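Local coordinates for probable chemoreceptor (Methyl-accepting chemotaxis) transmembrane protein (Rhizobium meliloti, PDB 6D8V) that probably senses quaternary ammonium compounds through its sensory domain, which binds 1,1-dimethyl-prolinium, and relays their presence as a chemotactic signal, at residues R34-V39 with L58-E63. Numbering follows the deposited sequence.
Sequences RTMSGV and LKANLE
With CG anti to the backbone N (chi1 -176°) and the chain then bent at both chi2 (69°) and chi3 (66°), Met36 reaches out from helix 2-45, which sets its methyl group beside Ala60 and Asn61. Asn61 points back against it, and the two side chains overlap along their lengths, running opposite ways. The amide nitrogen of Asn61 lies alongside CB and CG of the methionine, while the Met36 methyl CE sits 3.4 Å from the amide carbon CG of Asn61. Beyond this pair the contact is apolar: CE of Met36 approaches CB of Ala60 at 4.4 Å, and CG of Met36 lies 4.3 Å from CD2 of Leu58. No hydrogen bond links the two segments, but Asn61 ND2 makes a weak one to the carbonyl oxygen of Ala32, one turn before Met36 on the long helix. Shortening Met36 to an alanine is likely to open a gap beside Leu58 and Ala60 and to leave one face of the Asn61 side chain without its neighbour. On the sheet side, Leu58 packs on Phe73, Pro101 and Trp103, and its side chain is about 9 Å from the bound 1,1-dimethyl-prolinium. The contact thus packs the short helix 60-64 and the residues leading into it against the long N-terminal helix, an architecture characteristic of PDC sensor domains of the Cache clan.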
ATOM      1  N   ARG A  34      -2.164   0.214  12.987  1.00 60.50           N
ATOM      2  CA  ARG A  34      -2.307   1.131  14.120  1.00 73.13           C
ATOM      3  C   ARG A  34      -2.310   0.382  15.452  1.00 82.38           C
ATOM      4  O   ARG A  34      -1.684   0.824  16.424  1.00 85.57           O
ATOM      5  CB  ARG A  34      -3.581   1.976  13.972  1.00 67.91           C
ATOM      6  CG  ARG A  34      -3.810   2.968  15.113  1.00 79.26           C
ATOM      7  CD  ARG A  34      -4.910   3.996  14.817  1.00 86.32           C
ATOM      8  NE  ARG A  34      -4.944   5.056  15.828  1.00104.14           N
ATOM      9  CZ  ARG A  34      -5.681   6.160  15.742  1.00114.31           C
ATOM     10  NH1 ARG A  34      -6.457   6.368  14.688  1.00138.46           N
ATOM     11  NH2 ARG A  34      -5.642   7.058  16.716  1.00 97.52           N
ATOM     12  N   THR A  35      -3.015  -0.751  15.522  1.00 69.92           N
ATOM     13  CA  THR A  35      -2.953  -1.585  16.717  1.00 70.39           C
ATOM     14  C   THR A  35      -1.520  -1.994  17.034  1.00 83.17           C
ATOM     15  O   THR A  35      -1.072  -1.882  18.180  1.00 81.99           O
ATOM     16  CB  THR A  35      -3.826  -2.827  16.549  1.00 76.13           C
ATOM     17  OG1 THR A  35      -5.208  -2.453  16.562  1.00 84.61           O
ATOM     18  CG2 THR A  35      -3.563  -3.815  17.678  1.00 80.37           C
ATOM     19  N   MET A  36      -0.789  -2.487  16.030  1.00 82.28           N
ATOM     20  CA  MET A  36       0.590  -2.909  16.259  1.00 80.52           C
ATOM     21  C   MET A  36       1.452  -1.749  16.744  1.00 76.55           C
ATOM     22  O   MET A  36       2.226  -1.894  17.698  1.00 76.97           O
ATOM     23  CB  MET A  36       1.175  -3.520  14.986  1.00 81.98           C
ATOM     24  CG  MET A  36       2.574  -4.074  15.173  1.00 83.21           C
ATOM     25  SD  MET A  36       2.578  -5.546  16.211  1.00 83.47           S
ATOM     26  CE  MET A  36       1.681  -6.687  15.162  1.00 86.29           C
ATOM     27  N   SER A  37       1.333  -0.588  16.097  1.00 72.01           N
ATOM     28  CA  SER A  37       2.018   0.606  16.577  1.00 80.36           C
ATOM     29  C   SER A  37       1.743   0.847  18.055  1.00 92.23           C
ATOM     30  O   SER A  37       2.631   1.299  18.789  1.00 91.38           O
ATOM     31  CB  SER A  37       1.587   1.818  15.751  1.00 99.50           C
ATOM     32  OG  SER A  37       2.000   3.028  16.362  1.00121.00           O
ATOM     33  N   GLY A  38       0.522   0.550  18.507  1.00 99.61           N
ATOM     34  CA  GLY A  38       0.194   0.745  19.909  1.00 85.39           C
ATOM     35  C   GLY A  38       0.905  -0.241  20.815  1.00 87.51           C
ATOM     36  O   GLY A  38       1.559   0.152  21.786  1.00 89.10           O
ATOM     37  N   VAL A  39       0.785  -1.540  20.516  1.00 87.93           N
ATOM     38  CA  VAL A  39       1.386  -2.540  21.400  1.00103.38           C
ATOM     39  C   VAL A  39       2.902  -2.404  21.420  1.00100.36           C
ATOM     40  O   VAL A  39       3.545  -2.668  22.446  1.00 91.77           O
ATOM     41  CB  VAL A  39       0.959  -3.972  21.011  1.00 93.15           C
ATOM     42  CG1 VAL A  39      -0.153  -3.945  19.985  1.00 84.04           C
ATOM     43  CG2 VAL A  39       2.151  -4.772  20.513  1.00100.19           C
ATOM     44  N   LEU A  58       5.818  -8.619  16.224  1.00 92.64           N
ATOM     45  CA  LEU A  58       5.632  -8.045  14.897  1.00 91.52           C
ATOM     46  C   LEU A  58       5.156  -9.072  13.878  1.00 90.88           C
ATOM     47  O   LEU A  58       4.565  -8.696  12.861  1.00 83.92           O
ATOM     48  CB  LEU A  58       6.937  -7.407  14.423  1.00105.16           C
ATOM     49  CG  LEU A  58       6.877  -5.960  13.930  1.00104.22           C
ATOM     50  CD1 LEU A  58       8.234  -5.527  13.389  1.00 97.64           C
ATOM     51  CD2 LEU A  58       5.805  -5.791  12.876  1.00 91.11           C
ATOM     52  N   LYS A  59       5.398 -10.357  14.118  1.00 99.46           N
ATOM     53  CA  LYS A  59       4.988 -11.377  13.163  1.00 91.63           C
ATOM     54  C   LYS A  59       3.487 -11.634  13.195  1.00 95.12           C
ATOM     55  O   LYS A  59       2.947 -12.218  12.246  1.00 80.48           O
ATOM     56  CB  LYS A  59       5.758 -12.674  13.430  1.00 94.44           C
ATOM     57  CG  LYS A  59       5.592 -13.746  12.368  1.00 84.22           C
ATOM     58  CD  LYS A  59       6.573 -14.890  12.593  1.00 93.45           C
ATOM     59  CE  LYS A  59       6.335 -16.037  11.624  1.00 95.43           C
ATOM     60  NZ  LYS A  59       7.342 -17.117  11.800  1.00102.86           N
ATOM     61  N   ALA A  60       2.801 -11.199  14.259  1.00102.27           N
ATOM     62  CA  ALA A  60       1.371 -11.463  14.386  1.00 89.86           C
ATOM     63  C   ALA A  60       0.579 -10.855  13.239  1.00 87.01           C
ATOM     64  O   ALA A  60      -0.438 -11.422  12.815  1.00 86.02           O
ATOM     65  CB  ALA A  60       0.855 -10.929  15.717  1.00 86.64           C
ATOM     66  N   ASN A  61       1.029  -9.709  12.720  1.00 76.62           N
ATOM     67  CA  ASN A  61       0.263  -9.004  11.696  1.00 78.79           C
ATOM     68  C   ASN A  61       0.216  -9.766  10.378  1.00 83.88           C
ATOM     69  O   ASN A  61      -0.710  -9.559   9.582  1.00 93.59           O
ATOM     70  CB  ASN A  61       0.848  -7.615  11.468  1.00 81.96           C
ATOM     71  CG  ASN A  61       0.059  -6.533  12.166  1.00 87.90           C
ATOM     72  OD1 ASN A  61      -1.152  -6.660  12.366  1.00 73.94           O
ATOM     73  ND2 ASN A  61       0.740  -5.450  12.531  1.00100.25           N
ATOM     74  N   LEU A  62       1.204 -10.630  10.117  1.00 95.84           N
ATOM     75  CA  LEU A  62       1.188 -11.438   8.903  1.00 82.78           C
ATOM     76  C   LEU A  62       0.439 -12.752   9.097  1.00 83.44           C
ATOM     77  O   LEU A  62      -0.187 -13.253   8.155  1.00 77.26           O
ATOM     78  CB  LEU A  62       2.613 -11.721   8.434  1.00 76.29           C
ATOM     79  CG  LEU A  62       3.355 -10.632   7.664  1.00 86.91           C
ATOM     80  CD1 LEU A  62       4.705 -11.161   7.187  1.00 72.01           C
ATOM     81  CD2 LEU A  62       2.537 -10.113   6.486  1.00 88.92           C
ATOM     82  N   GLU A  63       0.495 -13.323  10.302  1.00 76.56           N
ATOM     83  CA  GLU A  63      -0.236 -14.555  10.565  1.00 88.70           C
ATOM     84  C   GLU A  63      -1.747 -14.339  10.567  1.00 88.55           C
ATOM     85  O   GLU A  63      -2.499 -15.282  10.303  1.00101.86           O
ATOM     86  CB  GLU A  63       0.205 -15.153  11.901  1.00101.64           C
ATOM     87  CG  GLU A  63       1.604 -15.754  11.918  1.00 97.11           C
ATOM     88  CD  GLU A  63       1.956 -16.336  13.282  1.00134.69           C
ATOM     89  OE1 GLU A  63       2.431 -15.576  14.154  1.00143.52           O
ATOM     90  OE2 GLU A  63       1.735 -17.549  13.489  1.00145.08           O
TER